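Local atomic coordinates of CytC3 (PDB entry 3GJA), a protein that probably chlorinates an unactivated carbon of its substrate, as a nonheme iron halogenase of the phytanoyl-CoA dioxygenase (cupin) family. Residues A152-H155 / Q159-C162; A54-S59 / E284-V289; A120-H125 / I144-V149; N97-R102 / N300-T305; N42-Q47 / D75-H80. One frame throughout, in Å; residues are numbered along the deposited sequence.

Interaction 1 of 5, residues A152-H155 / Q159-C162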
# COMPACT_ATOMS: atom_id res chain seq x y z
N ALA A 152 -8.83 3.15 -5.07
CA ALA A 152 -10.23 3.15 -4.66
C ALA A 152 -10.95 2.03 -5.42
O ALA A 152 -11.03 2.08 -6.65
CB ALA A 152 -10.87 4.49 -4.97
N PHE A 153 -11.44 1.03 -4.70
CA PHE A 153 -12.15 -0.09 -5.34
C PHE A 153 -13.61 0.29 -5.45
O PHE A 153 -14.36 -0.23 -6.29
CB PHE A 153 -11.99 -1.36 -4.50
CG PHE A 153 -10.72 -2.14 -4.78
CD1 PHE A 153 -9.72 -1.60 -5.59
CD2 PHE A 153 -10.53 -3.40 -4.24
CE1 PHE A 153 -8.55 -2.31 -5.85
CE2 PHE A 153 -9.36 -4.13 -4.50
CZ PHE A 153 -8.37 -3.58 -5.30
N THR A 154 -14.01 1.19 -4.57
CA THR A 154 -15.35 1.72 -4.48
C THR A 154 -15.09 3.22 -4.62
O THR A 154 -13.94 3.64 -4.57
CB THR A 154 -15.92 1.38 -3.08
OG1 THR A 154 -16.98 0.43 -3.21
CG2 THR A 154 -16.39 2.61 -2.37
N HIS A 155 -16.11 4.05 -4.83
CA HIS A 155 -15.81 5.47 -4.93
C HIS A 155 -15.43 5.98 -3.54
O HIS A 155 -15.95 5.50 -2.53
CB HIS A 155 -17.01 6.26 -5.48
CG HIS A 155 -18.21 6.26 -4.58
ND1 HIS A 155 -19.16 7.26 -4.61
CD2 HIS A 155 -18.64 5.37 -3.66
CE1 HIS A 155 -20.11 6.99 -3.74
NE2 HIS A 155 -19.82 5.84 -3.15
N GLN A 159 -18.59 12.36 1.43
CA GLN A 159 -19.68 11.76 2.19
C GLN A 159 -19.28 10.39 2.74
O GLN A 159 -19.73 10.00 3.81
CB GLN A 159 -20.93 11.61 1.30
CG GLN A 159 -22.13 11.09 2.07
CD GLN A 159 -23.43 11.26 1.31
OE1 GLN A 159 -23.72 10.52 0.36
NE2 GLN A 159 -24.23 12.23 1.72
N ASN A 160 -18.42 9.70 1.99
CA ASN A 160 -17.88 8.36 2.32
C ASN A 160 -16.76 8.35 3.36
O ASN A 160 -16.35 7.27 3.80
CB ASN A 160 -17.28 7.70 1.06
CG ASN A 160 -18.14 6.61 0.54
OD1 ASN A 160 -19.08 6.20 1.22
ND2 ASN A 160 -17.84 6.13 -0.65
N GLY A 161 -16.24 9.52 3.69
CA GLY A 161 -15.14 9.60 4.64
C GLY A 161 -13.79 9.49 3.95
O GLY A 161 -12.88 8.81 4.45
N CYS A 162 -13.64 10.16 2.81
CA CYS A 162 -12.39 10.13 2.05
C CYS A 162 -11.20 10.71 2.80
O CYS A 162 -11.35 11.48 3.75
CB CYS A 162 -12.53 10.89 0.73
SG CYS A 162 -12.70 12.69 0.94
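The connection between strands 147-152 and 163-165 of the cupin barrel turns back on itself here, and H155 on its outgoing limb meets N160 on its returning one. The contact is small: the end of the N160 side chain enters the angle between the H155 main chain and its imidazole. The amide of N160 is probably turned over in the model, so its nitrogen and oxygen may be exchanged. The terminal atom modelled as ND2 of N160 lies 2.7 Å from the carbonyl O of H155 and 3.2 Å from CD2 of the H155 ring. Ring and amide planes stand 74° apart, the side chains crossing nearly at right angles. The H155 ring reaches N160 because CG sits between the backbone N and the carbonyl carbon (chi1 65°). At its edge, in plane, the ring has the CG2 methyl of T154. The returning limb is held by T157 OG1 of the same loop at the N160 backbone N, and by K108 and R253 of neighbouring strands at the G161 carbonyl. A correctly turned N160 amide might hydrogen-bond H155, which the model leaves open. The firm polar link is that of H155 NE2 to the carboxylate of D251, a bond that fixes the rotation of the imidazole and would probably make it more basic.

Interaction 2 of 5, residues A54-S59 / E284-V289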
# COMPACT_ATOMS: atom_id res chain seq x y z
N ALA A 54 -4.64 -18.45 1.86
CA ALA A 54 -4.10 -17.21 2.39
C ALA A 54 -2.85 -17.55 3.21
O ALA A 54 -2.81 -18.58 3.88
CB ALA A 54 -5.13 -16.52 3.27
N ILE A 55 -1.84 -16.70 3.16
CA ILE A 55 -0.61 -16.99 3.89
C ILE A 55 -0.71 -16.83 5.40
O ILE A 55 0.10 -17.39 6.13
CB ILE A 55 0.58 -16.17 3.36
CG1 ILE A 55 0.36 -14.68 3.61
CG2 ILE A 55 0.76 -16.45 1.88
CD1 ILE A 55 1.63 -13.85 3.46
N TYR A 56 -1.70 -16.06 5.87
CA TYR A 56 -1.86 -15.90 7.32
C TYR A 56 -3.02 -16.74 7.84
O TYR A 56 -4.12 -16.69 7.30
CB TYR A 56 -2.06 -14.43 7.70
CG TYR A 56 -0.91 -13.55 7.26
CD1 TYR A 56 0.41 -13.99 7.38
CD2 TYR A 56 -1.14 -12.29 6.71
CE1 TYR A 56 1.47 -13.20 6.96
CE2 TYR A 56 -0.09 -11.49 6.29
CZ TYR A 56 1.22 -11.95 6.41
OH TYR A 56 2.27 -11.17 5.99
N PRO A 57 -2.77 -17.52 8.90
CA PRO A 57 -3.78 -18.39 9.52
C PRO A 57 -4.89 -17.60 10.20
O PRO A 57 -4.74 -16.42 10.49
CB PRO A 57 -2.96 -19.19 10.51
CG PRO A 57 -1.98 -18.16 11.00
CD PRO A 57 -1.53 -17.53 9.69
N ASP A 58 -6.00 -18.28 10.46
CA ASP A 58 -7.13 -17.66 11.11
C ASP A 58 -6.71 -17.08 12.46
O ASP A 58 -5.91 -17.69 13.18
CB ASP A 58 -8.25 -18.68 11.31
CG ASP A 58 -9.45 -18.09 12.04
OD1 ASP A 58 -9.83 -16.94 11.73
OD2 ASP A 58 -10.02 -18.78 12.92
N SER A 59 -7.23 -15.90 12.79
CA SER A 59 -6.92 -15.25 14.05
C SER A 59 -7.76 -13.99 14.14
O SER A 59 -8.56 -13.71 13.24
CB SER A 59 -5.44 -14.88 14.14
OG SER A 59 -5.17 -13.64 13.52
N GLU A 284 6.09 -17.29 7.97
CA GLU A 284 6.38 -18.56 7.33
C GLU A 284 6.26 -18.51 5.81
O GLU A 284 7.22 -18.79 5.09
CB GLU A 284 5.46 -19.66 7.87
CG GLU A 284 5.84 -21.05 7.41
CD GLU A 284 4.87 -22.10 7.89
OE1 GLU A 284 4.61 -22.15 9.12
OE2 GLU A 284 4.35 -22.88 7.05
N LYS A 285 5.09 -18.13 5.31
CA LYS A 285 4.89 -18.06 3.86
C LYS A 285 4.93 -16.64 3.31
O LYS A 285 4.48 -16.40 2.19
CB LYS A 285 3.57 -18.72 3.49
CG LYS A 285 3.47 -20.17 3.93
CD LYS A 285 2.11 -20.77 3.60
CE LYS A 285 1.97 -22.16 4.19
NZ LYS A 285 0.60 -22.71 3.97
N TYR A 286 5.46 -15.70 4.09
CA TYR A 286 5.53 -14.33 3.61
C TYR A 286 6.69 -14.14 2.65
O TYR A 286 7.70 -14.83 2.73
CB TYR A 286 5.71 -13.33 4.75
CG TYR A 286 6.04 -11.94 4.24
CD1 TYR A 286 5.04 -11.09 3.76
CD2 TYR A 286 7.37 -11.51 4.13
CE1 TYR A 286 5.35 -9.85 3.18
CE2 TYR A 286 7.69 -10.28 3.55
CZ TYR A 286 6.67 -9.45 3.07
OH TYR A 286 6.97 -8.24 2.47
N GLY A 287 6.54 -13.17 1.76
CA GLY A 287 7.59 -12.85 0.82
C GLY A 287 7.32 -11.48 0.23
O GLY A 287 6.17 -11.11 0.02
N ALA A 288 8.38 -10.71 0.01
CA ALA A 288 8.24 -9.41 -0.62
C ALA A 288 8.24 -9.72 -2.12
O ALA A 288 8.84 -10.71 -2.55
CB ALA A 288 9.42 -8.51 -0.25
N VAL A 289 7.56 -8.90 -2.90
CA VAL A 289 7.48 -9.13 -4.34
C VAL A 289 8.30 -8.12 -5.12
O VAL A 289 8.13 -6.91 -4.97
CB VAL A 289 6.02 -9.06 -4.83
CG1 VAL A 289 5.97 -9.15 -6.36
CG2 VAL A 289 5.21 -10.19 -4.21
O HOH W 1 2.67 -17.58 6.73
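The Y286 ring receives the CD1 methyl of I55 at its edge, near its plane, while the neighbouring ring of Y56 carries I55 CG1 over the centre of one face, 3.7 Å above the plane. I55 therefore lies against two tyrosines at once, by a face of one and an edge of the other. The tyrosine side chains run side by side in the same direction, and Y56 OH approaches CD1 of Y286 to 3.6 Å, obliquely to that ring. Each hydroxyl is bonded elsewhere, Y56 OH to D69 and Y286 OH to the carbonyl of W101, and Y268 meets the Y286 ring edge-to-face. Placing CG1 of I55 between its backbone N and carbonyl carbon (chi1 65°) sends CD1 toward Y286, 3.9 Å from the Y286 CA. The other branch, CG2 of I55, rests 3.7 Å from the carbonyl O of K285. K285 joins by its root, its CB 3.9 Å from CB of I55, and the extended chain slides past the isoleucine in the opposite direction. A water bridge completes the join, donating to the I55 carbonyl O at 2.6 Å and accepting from the K285 backbone N at 2.9 Å. Two irregular segments far apart in sequence are thus fastened beside the cupin barrel, just where 284-289 runs into the outermost sheet strand 289-290.

Interaction 3 of 5, residues A120-H125 / I144-V149. With ACT (acetate ion), chain C.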
# COMPACT_ATOMS: atom_id res chain seq x y z
N ALA A 120 1.26 8.60 10.08
CA ALA A 120 1.30 7.18 10.42
C ALA A 120 2.74 6.68 10.38
O ALA A 120 3.58 7.24 9.68
CB ALA A 120 0.43 6.39 9.44
N ALA A 121 3.03 5.63 11.14
CA ALA A 121 4.37 5.05 11.21
C ALA A 121 4.33 3.61 10.69
O ALA A 121 3.25 3.04 10.52
CB ALA A 121 4.87 5.07 12.64
N THR A 122 5.50 3.02 10.43
CA THR A 122 5.54 1.66 9.93
C THR A 122 5.92 0.62 10.98
O THR A 122 6.32 -0.50 10.65
CB THR A 122 6.50 1.53 8.74
OG1 THR A 122 7.75 2.13 9.06
CG2 THR A 122 5.91 2.20 7.50
N PHE A 123 5.79 0.99 12.25
CA PHE A 123 6.10 0.08 13.34
C PHE A 123 4.93 -0.89 13.49
O PHE A 123 3.79 -0.56 13.16
CB PHE A 123 6.28 0.83 14.65
CG PHE A 123 7.44 1.78 14.66
CD1 PHE A 123 8.75 1.30 14.64
CD2 PHE A 123 7.23 3.16 14.67
CE1 PHE A 123 9.83 2.18 14.64
CE2 PHE A 123 8.31 4.04 14.67
CZ PHE A 123 9.61 3.56 14.65
N ALA A 124 5.23 -2.09 13.98
CA ALA A 124 4.21 -3.10 14.21
C ALA A 124 3.50 -2.72 15.51
O ALA A 124 4.15 -2.46 16.53
CB ALA A 124 4.86 -4.48 14.35
N HIS A 125 2.17 -2.69 15.48
CA HIS A 125 1.42 -2.32 16.67
C HIS A 125 1.67 -3.22 17.88
O HIS A 125 1.95 -2.73 18.98
CB HIS A 125 -0.08 -2.28 16.35
CG HIS A 125 -0.90 -1.62 17.42
ND1 HIS A 125 -2.24 -1.35 17.26
CD2 HIS A 125 -0.57 -1.18 18.65
CE1 HIS A 125 -2.70 -0.76 18.35
NE2 HIS A 125 -1.70 -0.64 19.21
N ILE A 144 12.22 5.20 7.61
CA ILE A 144 11.33 4.04 7.68
C ILE A 144 10.04 4.18 6.88
O ILE A 144 9.06 3.47 7.14
CB ILE A 144 10.93 3.74 9.14
CG1 ILE A 144 10.18 4.94 9.72
CG2 ILE A 144 12.17 3.44 9.97
CD1 ILE A 144 9.54 4.66 11.05
N GLY A 145 10.03 5.09 5.91
CA GLY A 145 8.84 5.29 5.11
C GLY A 145 8.65 4.28 3.99
O GLY A 145 9.58 3.56 3.61
N THR A 146 7.44 4.23 3.44
CA THR A 146 7.13 3.31 2.36
C THR A 146 6.11 3.97 1.43
O THR A 146 5.10 4.51 1.89
CB THR A 146 6.57 1.99 2.91
OG1 THR A 146 6.29 1.09 1.82
CG2 THR A 146 5.28 2.24 3.69
N ILE A 147 6.38 3.94 0.14
CA ILE A 147 5.47 4.52 -0.84
C ILE A 147 4.20 3.69 -0.83
O ILE A 147 4.24 2.48 -1.07
CB ILE A 147 6.09 4.52 -2.25
CG1 ILE A 147 7.27 5.49 -2.28
CG2 ILE A 147 5.05 4.91 -3.30
CD1 ILE A 147 6.88 6.93 -2.09
N THR A 148 3.08 4.34 -0.54
CA THR A 148 1.78 3.69 -0.47
C THR A 148 0.94 4.08 -1.67
O THR A 148 0.81 5.25 -1.99
CB THR A 148 1.04 4.11 0.83
OG1 THR A 148 1.87 3.83 1.96
CG2 THR A 148 -0.29 3.38 0.97
N VAL A 149 0.38 3.08 -2.35
CA VAL A 149 -0.49 3.31 -3.50
C VAL A 149 -1.88 2.87 -3.04
O VAL A 149 -2.15 1.68 -2.90
CB VAL A 149 -0.05 2.47 -4.72
CG1 VAL A 149 -0.96 2.76 -5.91
CG2 VAL A 149 1.39 2.80 -5.07
C ACT C . 1.25 -3.40 11.79
O ACT C . 1.41 -2.77 10.61
OXT ACT C . 1.04 -2.76 12.80
CH3 ACT C . 1.33 -4.91 11.86
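With OG1 of T122 set between its backbone N and carbonyl carbon (chi1 49°), the hydroxyl faces the main chain of I144, while CG2, beside the backbone N, is carried toward T146. The hydroxyl donates to the I144 carbonyl O at 2.7 Å, reaching it at a C=O...donor angle of 145°, with OG1 tilted a little from the carbonyl plane. Methyl meets methyl deeper in, T122 CG2 to T146 CG2 at 3.9 Å. The T146 hydroxyl is bonded to the carbonyl of Y260 and the indole NH of W101. Nearer the surface, I144 CD1 touches CZ of the F123 ring at 3.8 Å, the two side chains nearly perpendicular. Beyond F123 the loop presents a backbone NH: H125 N donates to OXT of an acetate, probably from the crystallisation liquor, at 2.9 Å and 158°. K62, R102 and Q131 also bond this anion. A120, at the start of 120-125, is the alanine of a His-X-Ala sequence; in nonheme iron halogenases such an alanine replaces the carboxylate ligand of the dioxygenases and leaves room for chloride, so this contact probably ties the loop after the iron-binding motif to the chain leading into strand 147-152 of the cupin core.

Interaction 4 of 5, residues N97-R102 / N300-T305. With ACT (acetate ion), chain C.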
# COMPACT_ATOMS: atom_id res chain seq x y z
N ASN A 97 14.04 -0.73 -9.06
CA ASN A 97 14.23 -2.02 -8.40
C ASN A 97 13.24 -1.98 -7.23
O ASN A 97 13.62 -1.72 -6.09
CB ASN A 97 15.67 -2.18 -7.91
CG ASN A 97 16.67 -2.25 -9.06
OD1 ASN A 97 16.43 -2.91 -10.08
ND2 ASN A 97 17.80 -1.57 -8.90
N LEU A 98 11.97 -2.24 -7.55
CA LEU A 98 10.86 -2.18 -6.60
C LEU A 98 10.37 -3.45 -5.92
O LEU A 98 10.16 -4.47 -6.57
CB LEU A 98 9.65 -1.54 -7.25
CG LEU A 98 9.45 -0.03 -7.23
CD1 LEU A 98 8.10 0.27 -7.87
CD2 LEU A 98 9.51 0.49 -5.80
N LEU A 99 10.12 -3.31 -4.63
CA LEU A 99 9.61 -4.39 -3.79
C LEU A 99 8.23 -4.00 -3.22
O LEU A 99 8.07 -2.89 -2.69
CB LEU A 99 10.57 -4.61 -2.62
CG LEU A 99 11.31 -5.93 -2.40
CD1 LEU A 99 11.83 -6.51 -3.70
CD2 LEU A 99 12.45 -5.66 -1.40
N CYS A 100 7.24 -4.88 -3.35
CA CYS A 100 5.93 -4.64 -2.77
C CYS A 100 5.96 -5.54 -1.54
O CYS A 100 5.88 -6.76 -1.66
CB CYS A 100 4.79 -5.09 -3.69
SG CYS A 100 3.15 -4.96 -2.88
N TRP A 101 6.09 -4.95 -0.36
CA TRP A 101 6.19 -5.75 0.85
C TRP A 101 4.88 -5.94 1.60
O TRP A 101 4.83 -6.69 2.58
CB TRP A 101 7.24 -5.15 1.78
CG TRP A 101 6.80 -3.87 2.37
CD1 TRP A 101 6.79 -2.64 1.76
CD2 TRP A 101 6.25 -3.68 3.67
NE1 TRP A 101 6.27 -1.70 2.62
CE2 TRP A 101 5.93 -2.31 3.80
CE3 TRP A 101 6.00 -4.54 4.75
CZ2 TRP A 101 5.37 -1.78 4.96
CZ3 TRP A 101 5.44 -4.01 5.91
CH2 TRP A 101 5.13 -2.64 6.00
N ARG A 102 3.83 -5.26 1.17
CA ARG A 102 2.54 -5.39 1.82
C ARG A 102 1.37 -4.75 1.08
O ARG A 102 1.55 -3.83 0.28
CB ARG A 102 2.60 -4.81 3.23
CG ARG A 102 1.24 -4.71 3.91
CD ARG A 102 1.33 -4.13 5.30
NE ARG A 102 1.98 -5.04 6.23
CZ ARG A 102 2.16 -4.76 7.52
NH1 ARG A 102 1.74 -3.60 8.00
NH2 ARG A 102 2.75 -5.63 8.32
N ASN A 300 15.94 -9.96 2.00
CA ASN A 300 14.52 -10.02 2.35
C ASN A 300 13.90 -11.33 1.92
O ASN A 300 14.39 -11.99 1.01
CB ASN A 300 13.75 -8.90 1.64
CG ASN A 300 14.06 -7.54 2.19
OD1 ASN A 300 14.08 -7.33 3.40
ND2 ASN A 300 14.29 -6.58 1.30
N ARG A 301 12.82 -11.73 2.59
CA ARG A 301 12.11 -12.93 2.18
C ARG A 301 11.52 -12.48 0.85
O ARG A 301 11.05 -11.34 0.73
CB ARG A 301 10.98 -13.29 3.15
CG ARG A 301 11.43 -13.85 4.49
CD ARG A 301 10.24 -14.44 5.23
NE ARG A 301 10.55 -15.00 6.54
CZ ARG A 301 11.10 -14.31 7.53
NH1 ARG A 301 11.41 -13.03 7.37
NH2 ARG A 301 11.34 -14.91 8.70
N ILE A 302 11.55 -13.35 -0.16
CA ILE A 302 11.06 -13.00 -1.49
C ILE A 302 10.08 -14.03 -2.00
O ILE A 302 10.26 -15.23 -1.79
CB ILE A 302 12.24 -12.89 -2.50
CG1 ILE A 302 13.17 -11.73 -2.10
CG2 ILE A 302 11.71 -12.69 -3.93
CD1 ILE A 302 12.55 -10.35 -2.23
N ALA A 303 9.04 -13.56 -2.68
CA ALA A 303 8.03 -14.43 -3.26
C ALA A 303 8.03 -14.19 -4.76
O ALA A 303 7.60 -13.14 -5.24
CB ALA A 303 6.66 -14.10 -2.67
N ARG A 304 8.52 -15.18 -5.50
CA ARG A 304 8.58 -15.08 -6.95
C ARG A 304 7.27 -15.61 -7.52
O ARG A 304 6.88 -15.26 -8.63
CB ARG A 304 9.77 -15.91 -7.48
CG ARG A 304 9.82 -16.10 -9.00
CD ARG A 304 10.40 -14.91 -9.74
NE ARG A 304 10.30 -15.11 -11.19
CZ ARG A 304 10.92 -14.38 -12.11
NH1 ARG A 304 11.71 -13.37 -11.76
NH2 ARG A 304 10.75 -14.65 -13.40
N THR A 305 6.59 -16.45 -6.75
CA THR A 305 5.33 -17.05 -7.19
C THR A 305 4.27 -16.94 -6.11
O THR A 305 4.56 -17.13 -4.92
CB THR A 305 5.53 -18.53 -7.54
OG1 THR A 305 6.51 -18.64 -8.59
CG2 THR A 305 4.22 -19.16 -8.01
C ACT C . 1.25 -3.40 11.79
O ACT C . 1.41 -2.77 10.61
OXT ACT C . 1.04 -2.76 12.80
CH3 ACT C . 1.33 -4.91 11.86
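A small, largely buried contact sets the methyls of L99, on sheet strand 98-108 of the cupin barrel, against the N300 amide and the I302 methyl of the irregular chain that follows the last strand. Within the antiparallel sheet, strand 98-108 lies between 253-262 and 289-290, and the 300-305 segment passes across it without pairing with it, the nearest CA atoms, those of L99 and I302, being 9.0 Å apart. The two methyls of L99 divide the work. CD2 touches ND2 of N300 at 3.4 Å, and CD1 meets CD1 of I302 at 4.2 Å, the latter two side chains nearly at right angles. I302 turns its CG1 branch beside the backbone N (chi1 -64°), which brings the terminal methyl in toward the leucine from a residue otherwise at the surface. The N300 amide is held at both ends, OD1 by the backbone N of V267 and ND2 by the carbonyl of V265, so the leucine methyl packs against an already satisfied, fixed group. Farther along the same strand, R102 serves a different task. Its chain is extended until it bends at chi3 (-70°), and NH1 then donates to O of the acetate at 2.8 Å and 156°, the acetate oxygen lying at the guanidinium edge in its plane. NH2 is bonded to Q131 and Y268, which fixes the rotation of the group. One face of that guanidinium is covered by the indole of its neighbour, W101 CZ3 standing 3.6 Å above the R102 plane, toward the rim.

Interaction 5 of 5, residues N42-Q47 / D75-H80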
# COMPACT_ATOMS: atom_id res chain seq x y z
N ASN A 42 -15.73 -6.76 -7.90
CA ASN A 42 -16.88 -7.64 -7.75
C ASN A 42 -16.39 -9.06 -7.55
O ASN A 42 -16.96 -9.83 -6.77
CB ASN A 42 -17.81 -7.56 -8.98
CG ASN A 42 -18.58 -6.25 -9.06
OD1 ASN A 42 -18.85 -5.60 -8.05
ND2 ASN A 42 -18.96 -5.86 -10.28
N ILE A 43 -15.33 -9.42 -8.25
CA ILE A 43 -14.78 -10.76 -8.12
C ILE A 43 -13.98 -10.88 -6.82
O ILE A 43 -14.26 -11.75 -5.99
CB ILE A 43 -13.88 -11.10 -9.34
CG1 ILE A 43 -14.74 -11.10 -10.61
CG2 ILE A 43 -13.23 -12.47 -9.15
CD1 ILE A 43 -13.97 -11.18 -11.90
N ILE A 44 -13.02 -9.98 -6.65
CA ILE A 44 -12.15 -9.95 -5.47
C ILE A 44 -12.90 -10.04 -4.14
O ILE A 44 -12.49 -10.78 -3.24
CB ILE A 44 -11.31 -8.64 -5.44
CG1 ILE A 44 -10.41 -8.58 -6.67
CG2 ILE A 44 -10.49 -8.56 -4.14
CD1 ILE A 44 -9.68 -7.25 -6.83
N ARG A 45 -14.00 -9.30 -4.03
CA ARG A 45 -14.78 -9.27 -2.80
C ARG A 45 -15.21 -10.68 -2.40
O ARG A 45 -15.11 -11.06 -1.23
CB ARG A 45 -16.00 -8.36 -2.99
CG ARG A 45 -16.62 -7.83 -1.70
CD ARG A 45 -17.70 -8.76 -1.16
NE ARG A 45 -18.74 -8.99 -2.16
CZ ARG A 45 -19.77 -9.81 -1.98
NH1 ARG A 45 -19.90 -10.47 -0.83
NH2 ARG A 45 -20.65 -10.01 -2.95
N ARG A 46 -15.66 -11.48 -3.37
CA ARG A 46 -16.06 -12.84 -3.07
C ARG A 46 -14.85 -13.70 -2.75
O ARG A 46 -14.88 -14.52 -1.84
CB ARG A 46 -16.80 -13.48 -4.25
CG ARG A 46 -18.13 -12.86 -4.61
CD ARG A 46 -18.94 -13.86 -5.44
NE ARG A 46 -18.10 -14.53 -6.43
CZ ARG A 46 -17.65 -13.96 -7.54
NH1 ARG A 46 -17.97 -12.70 -7.82
NH2 ARG A 46 -16.86 -14.64 -8.36
N GLN A 47 -13.78 -13.52 -3.52
CA GLN A 47 -12.57 -14.30 -3.32
C GLN A 47 -11.89 -14.07 -1.97
O GLN A 47 -11.19 -14.95 -1.48
CB GLN A 47 -11.60 -14.06 -4.47
CG GLN A 47 -12.00 -14.82 -5.73
CD GLN A 47 -11.20 -14.43 -6.95
OE1 GLN A 47 -11.24 -15.11 -7.97
NE2 GLN A 47 -10.47 -13.32 -6.85
N ASP A 75 -5.25 -13.96 -7.51
CA ASP A 75 -4.71 -13.53 -8.79
C ASP A 75 -4.93 -12.08 -9.17
O ASP A 75 -3.99 -11.40 -9.55
CB ASP A 75 -5.25 -14.42 -9.92
CG ASP A 75 -4.67 -15.83 -9.89
OD1 ASP A 75 -3.51 -15.97 -9.46
OD2 ASP A 75 -5.36 -16.78 -10.29
N LEU A 76 -6.17 -11.61 -9.08
CA LEU A 76 -6.48 -10.22 -9.43
C LEU A 76 -5.72 -9.21 -8.55
O LEU A 76 -5.45 -8.08 -8.96
CB LEU A 76 -7.99 -10.00 -9.32
CG LEU A 76 -8.82 -9.76 -10.59
CD1 LEU A 76 -8.12 -10.29 -11.83
CD2 LEU A 76 -10.18 -10.40 -10.41
N LEU A 77 -5.38 -9.63 -7.33
CA LEU A 77 -4.64 -8.77 -6.42
C LEU A 77 -3.15 -8.90 -6.73
O LEU A 77 -2.39 -7.94 -6.60
CB LEU A 77 -4.94 -9.16 -4.97
CG LEU A 77 -5.84 -8.23 -4.14
CD1 LEU A 77 -6.88 -7.54 -5.02
CD2 LEU A 77 -6.49 -9.04 -3.04
N ALA A 78 -2.75 -10.10 -7.16
CA ALA A 78 -1.35 -10.33 -7.52
C ALA A 78 -1.04 -9.43 -8.71
O ALA A 78 0.02 -8.80 -8.78
CB ALA A 78 -1.13 -11.80 -7.90
N GLU A 79 -1.98 -9.36 -9.65
CA GLU A 79 -1.81 -8.54 -10.83
C GLU A 79 -1.86 -7.05 -10.48
O GLU A 79 -1.10 -6.25 -11.02
CB GLU A 79 -2.91 -8.84 -11.85
CG GLU A 79 -2.80 -8.00 -13.10
CD GLU A 79 -4.01 -8.13 -13.99
OE1 GLU A 79 -4.88 -8.98 -13.70
OE2 GLU A 79 -4.09 -7.37 -14.98
N HIS A 80 -2.76 -6.68 -9.57
CA HIS A 80 -2.90 -5.28 -9.17
C HIS A 80 -1.58 -4.68 -8.71
O HIS A 80 -1.19 -3.61 -9.18
CB HIS A 80 -3.94 -5.13 -8.05
CG HIS A 80 -4.44 -3.73 -7.88
ND1 HIS A 80 -5.48 -3.21 -8.62
CD2 HIS A 80 -3.99 -2.72 -7.10
CE1 HIS A 80 -5.66 -1.94 -8.30
NE2 HIS A 80 -4.77 -1.62 -7.38
O HOH W 2 -8.45 -13.39 -8.64
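Helix segments 42-47 and 75-80 pass at an axis distance of 10.2 Å with 121° between their N-to-C directions, the nearest CA atoms being those of I44 and L76. I43 and I44 of the first helix pack on L76 and L77 of the second. The CG1 of I44, lying beside its backbone N (chi1 -62°), rests 3.9 Å from CB of L76, and the same branch runs on to bring CD1 against CD1 of L77. That last pair, I44 CD1 to L77 CD1, is modelled at 3.3 Å, shorter than carbon contact allows, so the exact placing of the L77 methyl is doubtful. The second branch of I44 joins in as well, CG2 standing 3.9 Å from L77 CD1, so that the leucine methyl sits against both arms of the isoleucine. Beside this pair, on the partly exposed side, I43 CG2 meets CD2 of L76 at 3.9 Å, the side chains nearly perpendicular. A water spans the polar margin: it accepts from Q47 NE2 at 2.7 Å and from L76 N at 2.9 Å. L76 lies in the first turn of its helix, where a backbone NH has no carbonyl a turn earlier within the helix, and the water supplies the acceptor. E79 ties the helices through a salt bridge to R40 and also pairs with R83 just beyond its own helix, and H80 is bonded to T151 of strand 147-152. Together these contacts form an oblique helix-helix packing in the helical layer that covers the β core of this cupin-clan fold.

Interactions 1 and 5 meet directly: F153 lays its ring against I44 and H80, with F153 CE1 3.8 Å from H80 CE1, joining the loop after strand 147-152 to the helix pair. Interactions 2 and 4 also touch and alternate along the chain; V289 O is 2.7 Å from C100 N, so the final strand and strand 98-108 are bound together. W101 is the residue that interaction 4 shares with both interaction 2 and interaction 3, through its carbonyl and its indole NH. Interactions 3 and 4 share the acetate, held by R102 and by H125 of the loop that probably follows the iron-binding motif. Interaction 1 lies remote from it, its centre 22 Å from that of interaction 3.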